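Local coordinates for protein (R)-specific secondary-alkylsulfatase (Pseudomonas sp., PDB 4AXH) that hydrolyses (R)-secondary alkyl sulfates with strict inversion of configuration, giving (S)-secondary alcohols and sulfate, at a site that holds two zinc ions, at residues E58-A63 against Q108-N113; R366-D371 against K410-S415; Y89-D94 against R239-Q244; V82-G87 against F250-T255. All coordinates share one frame; numbering follows the deposited sequence. Where two conformers were deposited one is given.

How the contacts relate
Contacts 1, 3 and 4 form one touching group near the zinc and sulfate sites, contact 3 lying farther out, and contact 2 joins it through contact 1, where Glu59 packs against Trp411 and Tyr412. Lys251 of contact 4 is shared: its NZ bonds to Ala109 O of contact 1 and its carbonyl takes Gln244 NE2 of contact 3. The centres of contacts 3 and 4 lie about 13 Å apart, those of contacts 1 and 2 about 15 Å. The side chain of Thr253 comes within about 7 Å of those of the sulfate-binding Gln232 and Tyr417, and about 10 Å from a zinc ion; the side chains of Gln108 and Tyr368 each lie about 13 Å from one.

Contact 1: E58-A63 against Q108-N113; sequences EEFEAA and QAQLNN
Leu111 packs against Glu59, Phe60 and Ala63 in a buried, largely apolar helix-to-helix contact that joins the end of helix 103-111 to helix 58-64. The backbones come nearest at Phe60 and Leu111, whose CA atoms are 6.4 Å apart, and no hydrogen bond crosses between the segments. CG of Leu111 is anti to its own carbonyl carbon (chi1 -79°), and both methyls beyond it straddle Glu59 CB, CD2 at 3.7 Å and CD1 at 3.8 Å. CD2 also rests against the Glu59 backbone and lies over one face of the Phe60 ring in a CH-pi contact, 4.1 Å from the centroid and displaced toward the rim; the same methyl reaches Ala63 CB at 4.1 Å, one helical turn on from Glu59. CD1 continues to Glu59 OE1 at 3.5 Å. Gln110 approaches the Phe60 ring from another direction: its CB lies at the ring edge, in plane, 3.9 Å from CE1, with amide and ring planes 73° apart. The polar ends find partners outside the pair. Gln108 NE2 donates to Pro314 O, Gln110 NE2 makes a weak bond to Leu92 O, and Glu59 OE2 receives a weak one from Trp357 NE1. Helix 58-64 precedes strand 67-70 and helix 103-111 precedes strand 116-119; these two strands are antiparallel neighbours at one side of the eight-stranded mixed sheet.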
loop_
_atom_site.group_PDB
_atom_site.type_symbol
_atom_site.label_atom_id
_atom_site.label_comp_id
_atom_site.label_asym_id
_atom_site.label_seq_id
_atom_site.Cartn_x
_atom_site.Cartn_y
_atom_site.Cartn_z
ATOM N N GLU A 58 -2.847 -36.730 -7.175
ATOM C CA GLU A 58 -2.256 -36.139 -8.385
ATOM C C GLU A 58 -0.954 -35.382 -8.074
ATOM O O GLU A 58 0.004 -35.523 -8.825
ATOM C CB GLU A 58 -3.258 -35.201 -9.054
ATOM C CG GLU A 58 -4.097 -35.853 -10.138
ATOM C CD GLU A 58 -4.638 -34.887 -11.180
ATOM O OE1 GLU A 58 -3.838 -34.097 -11.737
ATOM O OE2 GLU A 58 -5.857 -34.941 -11.465
ATOM N N GLU A 59 -0.913 -34.617 -6.960
ATOM C CA GLU A 59 0.264 -33.860 -6.573
ATOM C C GLU A 59 1.426 -34.766 -6.163
ATOM O O GLU A 59 2.556 -34.478 -6.546
ATOM C CB GLU A 59 -0.056 -32.770 -5.534
ATOM C CG GLU A 59 -1.011 -31.703 -6.042
ATOM C CD GLU A 59 -0.885 -30.338 -5.385
ATOM O OE1 GLU A 59 -0.782 -30.273 -4.140
ATOM O OE2 GLU A 59 -0.939 -29.324 -6.119
ATOM N N PHE A 60 1.147 -35.876 -5.417
ATOM C CA PHE A 60 2.147 -36.874 -5.030
ATOM C C PHE A 60 2.732 -37.538 -6.253
ATOM O O PHE A 60 3.932 -37.779 -6.273
ATOM C CB PHE A 60 1.566 -37.926 -4.104
ATOM C CG PHE A 60 1.458 -37.425 -2.690
ATOM C CD1 PHE A 60 2.604 -37.086 -1.960
ATOM C CD2 PHE A 60 0.225 -37.312 -2.077
ATOM C CE1 PHE A 60 2.505 -36.599 -0.671
ATOM C CE2 PHE A 60 0.129 -36.843 -0.781
ATOM C CZ PHE A 60 1.271 -36.485 -0.085
ATOM N N GLU A 61 1.902 -37.803 -7.284
ATOM C CA GLU A 61 2.339 -38.391 -8.542
ATOM C C GLU A 61 3.198 -37.377 -9.285
ATOM O O GLU A 61 4.229 -37.752 -9.825
ATOM C CB GLU A 61 1.145 -38.846 -9.411
ATOM C CG GLU A 61 1.529 -39.876 -10.471
ATOM C CD GLU A 61 0.729 -39.853 -11.767
ATOM O OE1 GLU A 61 -0.450 -40.280 -11.753
ATOM O OE2 GLU A 61 1.295 -39.429 -12.804
ATOM N N ALA A 62 2.775 -36.094 -9.305
ATOM C CA ALA A 62 3.516 -35.032 -9.998
ATOM C C ALA A 62 4.851 -34.673 -9.293
ATOM O O ALA A 62 5.779 -34.235 -9.935
ATOM C CB ALA A 62 2.660 -33.820 -10.143
ATOM N N ALA A 63 4.952 -34.893 -8.002
ATOM C CA ALA A 63 6.184 -34.608 -7.304
ATOM C C ALA A 63 7.195 -35.752 -7.447
ATOM O O ALA A 63 8.369 -35.472 -7.637
ATOM C CB ALA A 63 5.908 -34.311 -5.828
ATOM N N GLN A 108 0.889 -30.839 2.362
ATOM C CA GLN A 108 1.826 -29.942 1.685
ATOM C C GLN A 108 3.231 -30.184 2.205
ATOM O O GLN A 108 4.173 -30.210 1.406
ATOM C CB GLN A 108 1.421 -28.482 1.886
ATOM C CG GLN A 108 2.032 -27.516 0.874
ATOM C CD GLN A 108 1.470 -27.557 -0.502
ATOM O OE1 GLN A 108 0.624 -28.373 -0.870
ATOM N NE2 GLN A 108 1.902 -26.636 -1.294
ATOM N N ALA A 109 3.361 -30.410 3.525
ATOM C CA ALA A 109 4.619 -30.719 4.198
ATOM C C ALA A 109 5.248 -31.951 3.571
ATOM O O ALA A 109 6.419 -31.912 3.223
ATOM C CB ALA A 109 4.380 -30.941 5.692
ATOM N N GLN A 110 4.439 -33.001 3.340
ATOM C CA GLN A 110 4.844 -34.277 2.738
ATOM C C GLN A 110 5.299 -34.123 1.325
ATOM O O GLN A 110 6.241 -34.802 0.928
ATOM C CB GLN A 110 3.723 -35.323 2.791
ATOM C CG GLN A 110 3.451 -35.879 4.182
ATOM C CD GLN A 110 2.421 -36.964 4.093
ATOM O OE1 GLN A 110 1.237 -36.708 3.874
ATOM N NE2 GLN A 110 2.869 -38.197 4.185
ATOM N N LEU A 111 4.622 -33.263 0.556
ATOM C CA LEU A 111 4.961 -33.009 -0.834
ATOM C C LEU A 111 6.314 -32.311 -0.913
ATOM O O LEU A 111 7.177 -32.710 -1.686
ATOM C CB LEU A 111 3.855 -32.172 -1.503
ATOM C CG LEU A 111 2.574 -32.921 -1.941
ATOM C CD1 LEU A 111 1.398 -31.977 -2.076
ATOM C CD2 LEU A 111 2.771 -33.621 -3.231
ATOM N N ASN A 112 6.521 -31.320 -0.049
ATOM C CA ASN A 112 7.738 -30.507 0.038
ATOM C C ASN A 112 8.966 -31.292 0.507
ATOM O O ASN A 112 10.078 -30.753 0.505
ATOM C CB ASN A 112 7.480 -29.243 0.899
ATOM C CG ASN A 112 6.680 -28.177 0.192
ATOM O OD1 ASN A 112 6.756 -28.031 -1.025
ATOM N ND2 ASN A 112 5.911 -27.386 0.939
ATOM N N ASN A 113 8.759 -32.561 0.894
ATOM C CA ASN A 113 9.788 -33.503 1.323
ATOM C C ASN A 113 10.361 -34.235 0.125
ATOM O O ASN A 113 11.465 -34.784 0.220
ATOM C CB ASN A 113 9.234 -34.514 2.311
ATOM C CG ASN A 113 9.045 -34.022 3.701
ATOM O OD1 ASN A 113 7.949 -34.044 4.237
ATOM N ND2 ASN A 113 10.110 -33.731 4.371
#

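Contact 2: R366-D371 against K410-S415; sequences RTYLAD and KWYLRS
Asp371 accepts from both Lys410 and Tyr412, tying helix 362-388 to a loop with a short 3-10 turn (411-413) in the alkylsulfatase dimerisation region. Lys410 NZ forms a salt bridge with Asp371 OD2 at 2.7 Å, on the syn lone pair of that oxygen. Tyr412 OH donates to the same oxygen from the anti side, 32° out of the carboxylate plane. Two donors on one oxygen, one of them cationic, would be expected to favour the charged carboxylate. The Tyr412 ring is held between two groups: Lys410 CB sits over the centre of one face, and Tyr368 CD2 over the centre of the opposite face, 3.5 Å above the plane. The two tyrosine side chains run antiparallel alongside each other, their rings inclined by 33°, and Leu413 CD2 adds an apolar contact to Asp371 CB at 3.7 Å. Farther out, Tyr368 OH is fixed by hydrogen bonds with Gln353 NE2 and Ala312 O, and Thr367 OG1 bonds to Asp363 O. Tyr412 also packs on Glu59 of helix 58-64. The homodimer enters directly: the other carboxylate oxygen, Asp371 OD1, forms a salt bridge with Arg588 NH2 of the second subunit.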
loop_
_atom_site.group_PDB
_atom_site.type_symbol
_atom_site.label_atom_id
_atom_site.label_comp_id
_atom_site.label_asym_id
_atom_site.label_seq_id
_atom_site.Cartn_x
_atom_site.Cartn_y
_atom_site.Cartn_z
ATOM N N ARG A 366 -3.628 -25.838 -18.282
ATOM C CA ARG A 366 -4.631 -24.815 -18.648
ATOM C C ARG A 366 -5.638 -24.549 -17.522
ATOM O O ARG A 366 -5.987 -23.389 -17.277
ATOM C CB ARG A 366 -5.369 -25.209 -19.917
ATOM C CG ARG A 366 -4.626 -24.873 -21.174
ATOM C CD ARG A 366 -5.261 -25.587 -22.351
ATOM N NE ARG A 366 -4.209 -26.121 -23.202
ATOM C CZ ARG A 366 -4.133 -27.374 -23.618
ATOM N NH1 ARG A 366 -5.095 -28.239 -23.316
ATOM N NH2 ARG A 366 -3.113 -27.767 -24.371
ATOM N N THR A 367 -6.097 -25.632 -16.833
ATOM C CA THR A 367 -6.998 -25.539 -15.693
ATOM C C THR A 367 -6.238 -24.848 -14.537
ATOM O O THR A 367 -6.803 -23.984 -13.882
ATOM C CB THR A 367 -7.471 -26.953 -15.281
ATOM O OG1 THR A 367 -8.271 -27.497 -16.322
ATOM C CG2 THR A 367 -8.229 -26.990 -13.924
ATOM N N TYR A 368 -4.968 -25.235 -14.299
ATOM C CA TYR A 368 -4.134 -24.703 -13.225
ATOM C C TYR A 368 -3.970 -23.197 -13.408
ATOM O O TYR A 368 -4.369 -22.447 -12.518
ATOM C CB TYR A 368 -2.813 -25.481 -13.176
ATOM C CG TYR A 368 -1.824 -25.059 -12.112
ATOM C CD1 TYR A 368 -0.958 -23.980 -12.318
ATOM C CD2 TYR A 368 -1.652 -25.811 -10.957
ATOM C CE1 TYR A 368 -0.011 -23.617 -11.363
ATOM C CE2 TYR A 368 -0.713 -25.446 -9.988
ATOM C CZ TYR A 368 0.127 -24.369 -10.216
ATOM O OH TYR A 368 1.087 -24.018 -9.293
ATOM N N LEU A 369 -3.537 -22.754 -14.590
ATOM C CA LEU A 369 -3.396 -21.337 -14.924
ATOM C C LEU A 369 -4.659 -20.535 -14.757
ATOM O O LEU A 369 -4.636 -19.495 -14.106
ATOM C CB LEU A 369 -2.821 -21.141 -16.325
ATOM C CG LEU A 369 -1.343 -21.474 -16.453
ATOM C CD1 LEU A 369 -0.859 -21.203 -17.853
ATOM C CD2 LEU A 369 -0.530 -20.730 -15.393
ATOM N N ALA A 370 -5.778 -21.024 -15.284
ATOM C CA ALA A 370 -7.044 -20.337 -15.171
ATOM C C ALA A 370 -7.500 -20.240 -13.730
ATOM O O ALA A 370 -8.032 -19.203 -13.349
ATOM C CB ALA A 370 -8.076 -21.036 -16.010
ATOM N N ASP A 371 -7.257 -21.282 -12.900
ATOM C CA ASP A 371 -7.606 -21.289 -11.461
ATOM C C ASP A 371 -6.774 -20.227 -10.726
ATOM O O ASP A 371 -7.336 -19.456 -9.948
ATOM C CB ASP A 371 -7.382 -22.682 -10.838
ATOM C CG ASP A 371 -8.374 -23.781 -11.220
ATOM O OD1 ASP A 371 -9.341 -23.491 -11.933
ATOM O OD2 ASP A 371 -8.184 -24.927 -10.784
ATOM N N LYS A 410 -9.392 -27.238 -5.004
ATOM C CA LYS A 410 -8.028 -27.390 -5.529
ATOM C C LYS A 410 -6.942 -27.298 -4.438
ATOM O O LYS A 410 -6.913 -26.332 -3.663
ATOM C CB LYS A 410 -7.741 -26.369 -6.648
ATOM C CG LYS A 410 -8.804 -26.303 -7.754
ATOM C CD LYS A 410 -9.148 -27.676 -8.394
ATOM C CE LYS A 410 -10.289 -27.575 -9.363
ATOM N NZ LYS A 410 -9.854 -27.099 -10.693
ATOM N N TRP A 411 -6.054 -28.317 -4.375
ATOM C CA TRP A 411 -4.964 -28.394 -3.399
ATOM C C TRP A 411 -3.972 -27.227 -3.595
ATOM O O TRP A 411 -3.471 -26.654 -2.640
ATOM C CB TRP A 411 -4.199 -29.740 -3.541
ATOM C CG TRP A 411 -4.792 -30.948 -2.865
ATOM C CD1 TRP A 411 -5.132 -32.140 -3.455
ATOM C CD2 TRP A 411 -5.024 -31.116 -1.458
ATOM N NE1 TRP A 411 -5.588 -33.024 -2.501
ATOM C CE2 TRP A 411 -5.571 -32.406 -1.275
ATOM C CE3 TRP A 411 -4.868 -30.277 -0.336
ATOM C CZ2 TRP A 411 -5.924 -32.890 -0.023
ATOM C CZ3 TRP A 411 -5.236 -30.754 0.906
ATOM C CH2 TRP A 411 -5.756 -32.051 1.054
ATOM N N TYR A 412 -3.694 -26.889 -4.843
ATOM C CA TYR A 412 -2.751 -25.865 -5.245
ATOM C C TYR A 412 -3.223 -24.407 -5.074
ATOM O O TYR A 412 -2.496 -23.469 -5.434
ATOM C CB TYR A 412 -2.306 -26.151 -6.685
ATOM C CG TYR A 412 -3.412 -26.243 -7.723
ATOM C CD1 TYR A 412 -3.883 -25.110 -8.371
ATOM C CD2 TYR A 412 -3.912 -27.466 -8.119
ATOM C CE1 TYR A 412 -4.850 -25.195 -9.362
ATOM C CE2 TYR A 412 -4.871 -27.566 -9.116
ATOM C CZ TYR A 412 -5.332 -26.430 -9.740
ATOM O OH TYR A 412 -6.292 -26.561 -10.708
ATOM N N LEU A 413 -4.430 -24.209 -4.530
ATOM C CA LEU A 413 -5.036 -22.895 -4.290
ATOM C C LEU A 413 -5.252 -22.635 -2.811
ATOM O O LEU A 413 -5.695 -21.545 -2.457
ATOM C CB LEU A 413 -6.371 -22.829 -5.047
ATOM C CG LEU A 413 -6.451 -22.081 -6.383
ATOM C CD1 LEU A 413 -5.133 -22.103 -7.194
ATOM C CD2 LEU A 413 -7.561 -22.596 -7.162
ATOM N N ARG A 414 -4.910 -23.609 -1.938
ATOM C CA ARG A 414 -5.043 -23.505 -0.479
ATOM C C ARG A 414 -4.124 -22.436 0.113
ATOM O O ARG A 414 -3.060 -22.096 -0.447
ATOM C CB ARG A 414 -4.781 -24.865 0.222
ATOM C CG ARG A 414 -5.542 -26.114 -0.301
ATOM C CD ARG A 414 -7.045 -26.010 -0.192
ATOM N NE ARG A 414 -7.434 -25.749 1.191
ATOM C CZ ARG A 414 -8.632 -25.349 1.578
ATOM N NH1 ARG A 414 -9.588 -25.118 0.681
ATOM N NH2 ARG A 414 -8.883 -25.148 2.864
ATOM N N SER A 415 -4.517 -21.946 1.300
ATOM C CA SER A 415 -3.806 -20.914 2.060
ATOM C C SER A 415 -2.591 -21.442 2.857
ATOM O O SER A 415 -2.569 -21.367 4.075
ATOM C CB SER A 415 -4.790 -20.178 2.950
ATOM O OG SER A 415 -5.763 -19.572 2.120
#

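Contact 3: Y89-D94 against R239-Q244; sequences YQFLND and RGAQAQ
Tyr89 and Phe91, at and beside a short 3-10 turn (90-92), reach to a loop of the metallo-beta-lactamase region that is folded by a type I beta turn from Gly240 to Ala243. The two rings meet it differently. Phe91 lays its face on the backbone: Gly240 CA stands over the ring, 3.7 Å from the centroid and offset toward the rim, a CH-pi contact made directly by the main chain. Backbone nitrogens come close as well, Gly240 N at 3.4 Å from Phe91 CZ and Ala241 N at 3.5 Å from Phe91 CE2. Ala241 CB, on the same side as Gly240 CA but out by the rim, lies 4.4 Å from Phe91 CD2. Tyr89, in contrast, presents its edge to Gln244, whose OE1 lies in the ring plane while the amide plane is turned 76° to the ring. The Tyr89 hydroxyl points a hydrogen bond at Gln244 OE1, modelled very short, so that its exact length is doubtful. The bent Arg239 side chain crosses beside the phenol; the Tyr89 OH lies over one face of the guanidinium, whose plane is only 18° from that of the ring, and Arg239 CD is 3.4 Å from the hydroxyl oxygen. Arg239 NH1 is bonded to Gly234 O, and Gln244 NE2 to Asn519 OD1 and Lys251 O. Within the loop, the turn is closed by Ala243 N to Gly240 O at 2.8 Å, and its base by Gly240 N to Gln244 O at 3.1 Å.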
loop_
_atom_site.group_PDB
_atom_site.type_symbol
_atom_site.label_atom_id
_atom_site.label_comp_id
_atom_site.label_asym_id
_atom_site.label_seq_id
_atom_site.Cartn_x
_atom_site.Cartn_y
_atom_site.Cartn_z
ATOM N N TYR A 89 12.946 -33.546 8.892
ATOM C CA TYR A 89 11.544 -33.713 8.528
ATOM C C TYR A 89 11.120 -35.171 8.267
ATOM O O TYR A 89 10.094 -35.407 7.631
ATOM C CB TYR A 89 11.181 -32.786 7.365
ATOM C CG TYR A 89 11.385 -31.328 7.694
ATOM C CD1 TYR A 89 10.446 -30.622 8.445
ATOM C CD2 TYR A 89 12.518 -30.647 7.256
ATOM C CE1 TYR A 89 10.647 -29.276 8.778
ATOM C CE2 TYR A 89 12.725 -29.299 7.572
ATOM C CZ TYR A 89 11.793 -28.621 8.346
ATOM O OH TYR A 89 11.995 -27.298 8.663
ATOM N N GLN A 90 11.881 -36.140 8.816
ATOM C CA GLN A 90 11.644 -37.581 8.688
ATOM C C GLN A 90 10.273 -38.037 9.231
ATOM O O GLN A 90 9.653 -38.921 8.637
ATOM C CB GLN A 90 12.766 -38.370 9.352
ATOM C CG GLN A 90 12.972 -39.738 8.717
ATOM C CD GLN A 90 14.093 -39.732 7.721
ATOM O OE1 GLN A 90 15.181 -40.263 7.991
ATOM N NE2 GLN A 90 13.854 -39.148 6.546
ATOM N N PHE A 91 9.794 -37.412 10.326
ATOM C CA PHE A 91 8.496 -37.684 10.960
ATOM C C PHE A 91 7.301 -37.567 9.997
ATOM O O PHE A 91 6.225 -38.123 10.280
ATOM C CB PHE A 91 8.294 -36.765 12.185
ATOM C CG PHE A 91 8.296 -35.286 11.872
ATOM C CD1 PHE A 91 9.488 -34.580 11.740
ATOM C CD2 PHE A 91 7.111 -34.589 11.739
ATOM C CE1 PHE A 91 9.483 -33.210 11.451
ATOM C CE2 PHE A 91 7.114 -33.223 11.454
ATOM C CZ PHE A 91 8.297 -32.544 11.295
ATOM N N LEU A 92 7.485 -36.851 8.868
ATOM C CA LEU A 92 6.437 -36.616 7.879
ATOM C C LEU A 92 6.282 -37.737 6.882
ATOM O O LEU A 92 5.183 -37.928 6.354
ATOM C CB LEU A 92 6.698 -35.298 7.115
ATOM C CG LEU A 92 6.546 -34.018 7.896
ATOM C CD1 LEU A 92 7.253 -32.867 7.202
ATOM C CD2 LEU A 92 5.081 -33.710 8.156
ATOM N N ASN A 93 7.379 -38.425 6.572
ATOM C CA ASN A 93 7.429 -39.449 5.540
ATOM C C ASN A 93 6.584 -40.702 5.675
ATOM O O ASN A 93 6.743 -41.496 6.626
ATOM C CB ASN A 93 8.866 -39.781 5.146
ATOM C CG ASN A 93 9.567 -38.727 4.323
ATOM O OD1 ASN A 93 8.797 -37.893 3.628
ATOM N ND2 ASN A 93 10.805 -38.687 4.262
ATOM N N ASP A 94 5.723 -40.898 4.635
ATOM C CA ASP A 94 4.826 -42.045 4.422
ATOM C C ASP A 94 4.055 -42.433 5.701
ATOM O O ASP A 94 4.134 -43.564 6.201
ATOM C CB ASP A 94 5.587 -43.230 3.769
ATOM C CG ASP A 94 6.165 -42.939 2.381
ATOM O OD1 ASP A 94 5.389 -42.498 1.487
ATOM O OD2 ASP A 94 7.387 -43.166 2.184
ATOM N N ARG A 239 12.096 -28.726 14.753
ATOM C CA ARG A 239 11.299 -29.447 13.773
ATOM C C ARG A 239 10.608 -30.579 14.516
ATOM O O ARG A 239 11.158 -31.108 15.497
ATOM C CB ARG A 239 12.143 -29.971 12.594
ATOM C CG ARG A 239 13.242 -29.024 12.048
ATOM C CD ARG A 239 12.832 -27.559 11.944
ATOM N NE ARG A 239 13.928 -26.673 11.549
ATOM C CZ ARG A 239 13.870 -25.342 11.564
ATOM N NH1 ARG A 239 12.783 -24.721 12.015
ATOM N NH2 ARG A 239 14.908 -24.622 11.158
ATOM N N GLY A 240 9.395 -30.915 14.080
ATOM C CA GLY A 240 8.586 -31.951 14.706
ATOM C C GLY A 240 7.115 -31.604 14.674
ATOM O O GLY A 240 6.764 -30.422 14.556
ATOM N N ALA A 241 6.245 -32.646 14.804
ATOM C CA ALA A 241 4.776 -32.574 14.763
ATOM C C ALA A 241 4.168 -31.606 15.762
ATOM O O ALA A 241 3.049 -31.134 15.530
ATOM C CB ALA A 241 4.177 -33.957 14.918
ATOM N N GLN A 242 4.910 -31.278 16.851
ATOM C CA GLN A 242 4.487 -30.328 17.887
ATOM C C GLN A 242 5.084 -28.924 17.668
ATOM O O GLN A 242 4.723 -27.991 18.390
ATOM C CB GLN A 242 4.837 -30.866 19.285
ATOM C CG GLN A 242 3.839 -31.890 19.817
ATOM C CD GLN A 242 3.690 -31.800 21.315
ATOM O OE1 GLN A 242 4.186 -32.795 22.019
ATOM N NE2 GLN A 242 3.136 -30.839 21.853
ATOM N N ALA A 243 5.994 -28.781 16.673
ATOM C CA ALA A 243 6.673 -27.521 16.350
ATOM C C ALA A 243 6.705 -27.180 14.799
ATOM O O ALA A 243 5.646 -27.221 14.161
ATOM C CB ALA A 243 8.060 -27.519 16.965
ATOM N N GLN A 244 7.893 -26.842 14.210
ATOM C CA GLN A 244 8.039 -26.489 12.802
ATOM C C GLN A 244 7.893 -27.691 11.887
ATOM O O GLN A 244 8.589 -28.682 12.071
ATOM C CB GLN A 244 9.377 -25.793 12.553
ATOM C CG GLN A 244 9.319 -24.679 11.500
ATOM C CD GLN A 244 9.638 -25.178 10.119
ATOM O OE1 GLN A 244 10.311 -26.199 9.922
ATOM N NE2 GLN A 244 9.174 -24.463 9.135
#

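Contact 4: V82-G87 against F250-T255; sequences VVWDMG and FKTTAT
Val83 and Thr255 are joined by a single backbone hydrogen bond, the one such bond between two segments that, end to end, run in nearly opposite directions (173°) although 250-255 forms no regular strand. They meet closely at the Val83 end, where the CA atoms of Val83 and Thr255 are 4.6 Å apart, and diverge to 8.3 Å between those of Met86 and Lys251. Thr255 N donates to Val83 O at 2.9 Å in a nearly straight bond (174°). The return link is a CA-H...O contact, Val83 CA to Thr255 O at 3.0 Å, and Thr255 CG2 packs on Val82 O at 3.2 Å. Trp84 then crosses to the preceding part of the loop. Its CG is anti to the backbone N (chi1 -167°), and the six-membered ring turns its edge to the main chain: CZ3 meets Thr252 O at 3.1 Å, in the ring plane, with Ala254 N also near that plane. The indole NE1 is held by Gly129 O, and Thr255 OG1 bonds to Tyr535 OH. Farther along, the bent Met86 side chain sets SD 3.8 Å from Lys251 CG, the two side chains crossing at about a right angle. Lys251 NZ leads away to a salt bridge with Asp246, and the side chain makes a cation-pi contact with Tyr89. Ile75 of strand 74-76 stands opposite two residues, Val83 and Trp84, a classic bulge in the two-stranded pairing of 74-76 with 82-85; residues 250-255 come from the long connection between helix 222-233 and the edge strand 266-268.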
loop_
_atom_site.group_PDB
_atom_site.type_symbol
_atom_site.label_atom_id
_atom_site.label_comp_id
_atom_site.label_asym_id
_atom_site.label_seq_id
_atom_site.Cartn_x
_atom_site.Cartn_y
_atom_site.Cartn_z
ATOM N N VAL A 82 25.613 -26.679 9.757
ATOM C CA VAL A 82 24.479 -27.101 8.926
ATOM C C VAL A 82 23.770 -25.887 8.332
ATOM O O VAL A 82 23.445 -24.950 9.061
ATOM C CB VAL A 82 23.498 -28.074 9.657
ATOM C CG1 VAL A 82 22.577 -28.775 8.661
ATOM C CG2 VAL A 82 24.254 -29.114 10.470
ATOM N N VAL A 83 23.581 -25.915 6.999
ATOM C CA VAL A 83 22.934 -24.886 6.182
ATOM C C VAL A 83 21.507 -25.327 5.829
ATOM O O VAL A 83 20.582 -24.508 5.875
ATOM C CB VAL A 83 23.783 -24.575 4.896
ATOM C CG1 VAL A 83 23.013 -23.757 3.860
ATOM C CG2 VAL A 83 25.059 -23.859 5.261
ATOM N N TRP A 84 21.365 -26.619 5.428
ATOM C CA TRP A 84 20.131 -27.229 4.984
ATOM C C TRP A 84 20.091 -28.665 5.461
ATOM O O TRP A 84 21.006 -29.436 5.157
ATOM C CB TRP A 84 20.073 -27.209 3.449
ATOM C CG TRP A 84 18.720 -27.543 2.884
ATOM C CD1 TRP A 84 18.346 -28.700 2.260
ATOM C CD2 TRP A 84 17.555 -26.699 2.903
ATOM N NE1 TRP A 84 17.020 -28.620 1.870
ATOM C CE2 TRP A 84 16.514 -27.404 2.255
ATOM C CE3 TRP A 84 17.296 -25.412 3.401
ATOM C CZ2 TRP A 84 15.256 -26.842 2.049
ATOM C CZ3 TRP A 84 16.035 -24.869 3.220
ATOM C CH2 TRP A 84 15.038 -25.569 2.541
ATOM N N ASP A 85 19.022 -29.030 6.188
ATOM C CA ASP A 85 18.821 -30.368 6.745
ATOM C C ASP A 85 17.423 -30.881 6.411
ATOM O O ASP A 85 16.428 -30.326 6.880
ATOM C CB ASP A 85 19.056 -30.350 8.280
ATOM C CG ASP A 85 19.362 -31.694 8.930
ATOM O OD1 ASP A 85 19.268 -32.742 8.222
ATOM O OD2 ASP A 85 19.684 -31.701 10.153
ATOM N N MET A 86 17.357 -31.910 5.569
ATOM C CA MET A 86 16.108 -32.559 5.156
ATOM C C MET A 86 15.764 -33.724 6.104
ATOM O O MET A 86 14.587 -34.029 6.284
ATOM C CB MET A 86 16.197 -33.047 3.706
ATOM C CG MET A 86 15.794 -31.996 2.709
ATOM S SD MET A 86 14.033 -31.522 2.777
ATOM C CE MET A 86 13.303 -33.077 2.359
ATOM N N GLY A 87 16.792 -34.314 6.731
ATOM C CA GLY A 87 16.674 -35.394 7.698
ATOM C C GLY A 87 15.861 -35.028 8.927
ATOM O O GLY A 87 15.352 -35.921 9.608
ATOM N N PHE A 250 8.203 -24.290 0.614
ATOM C CA PHE A 250 9.465 -24.975 0.973
ATOM C C PHE A 250 9.397 -25.417 2.409
ATOM O O PHE A 250 8.396 -25.165 3.072
ATOM C CB PHE A 250 10.705 -24.084 0.752
ATOM C CG PHE A 250 10.529 -22.643 1.180
ATOM C CD1 PHE A 250 10.744 -22.264 2.501
ATOM C CD2 PHE A 250 10.119 -21.670 0.265
ATOM C CE1 PHE A 250 10.507 -20.960 2.908
ATOM C CE2 PHE A 250 9.901 -20.361 0.674
ATOM C CZ PHE A 250 10.086 -20.021 1.995
ATOM N N LYS A 251 10.457 -26.048 2.906
ATOM C CA LYS A 251 10.498 -26.533 4.288
ATOM C C LYS A 251 10.757 -25.412 5.294
ATOM O O LYS A 251 9.987 -25.265 6.232
ATOM C CB LYS A 251 11.516 -27.682 4.441
ATOM C CG LYS A 251 11.328 -28.917 3.529
ATOM C CD LYS A 251 9.945 -29.568 3.582
ATOM C CE LYS A 251 9.617 -30.307 4.858
ATOM N NZ LYS A 251 8.171 -30.215 5.178
ATOM N N THR A 252 11.833 -24.622 5.095
ATOM C CA THR A 252 12.291 -23.543 5.995
ATOM C C THR A 252 13.334 -22.724 5.242
ATOM O O THR A 252 13.675 -23.094 4.110
ATOM C CB THR A 252 12.932 -24.150 7.305
ATOM O OG1 THR A 252 13.396 -23.099 8.195
ATOM C CG2 THR A 252 14.051 -25.158 7.006
ATOM N N THR A 253 13.862 -21.649 5.870
ATOM C CA THR A 253 14.937 -20.858 5.270
ATOM C C THR A 253 16.298 -21.453 5.566
ATOM O O THR A 253 16.504 -22.109 6.596
ATOM C CB THR A 253 14.882 -19.343 5.636
ATOM O OG1 THR A 253 14.878 -19.156 7.059
ATOM C CG2 THR A 253 13.710 -18.606 4.963
ATOM N N ALA A 254 17.238 -21.207 4.646
ATOM C CA ALA A 254 18.615 -21.674 4.756
ATOM C C ALA A 254 19.283 -20.957 5.928
ATOM O O ALA A 254 19.061 -19.761 6.162
ATOM C CB ALA A 254 19.366 -21.426 3.460
ATOM N N THR A 255 20.061 -21.724 6.688
ATOM C CA THR A 255 20.755 -21.259 7.876
ATOM C C THR A 255 22.280 -21.176 7.702
ATOM O O THR A 255 22.857 -21.971 6.968
ATOM C CB THR A 255 20.278 -22.075 9.100
ATOM O OG1 THR A 255 20.880 -21.546 10.260
ATOM C CG2 THR A 255 20.596 -23.569 9.001
#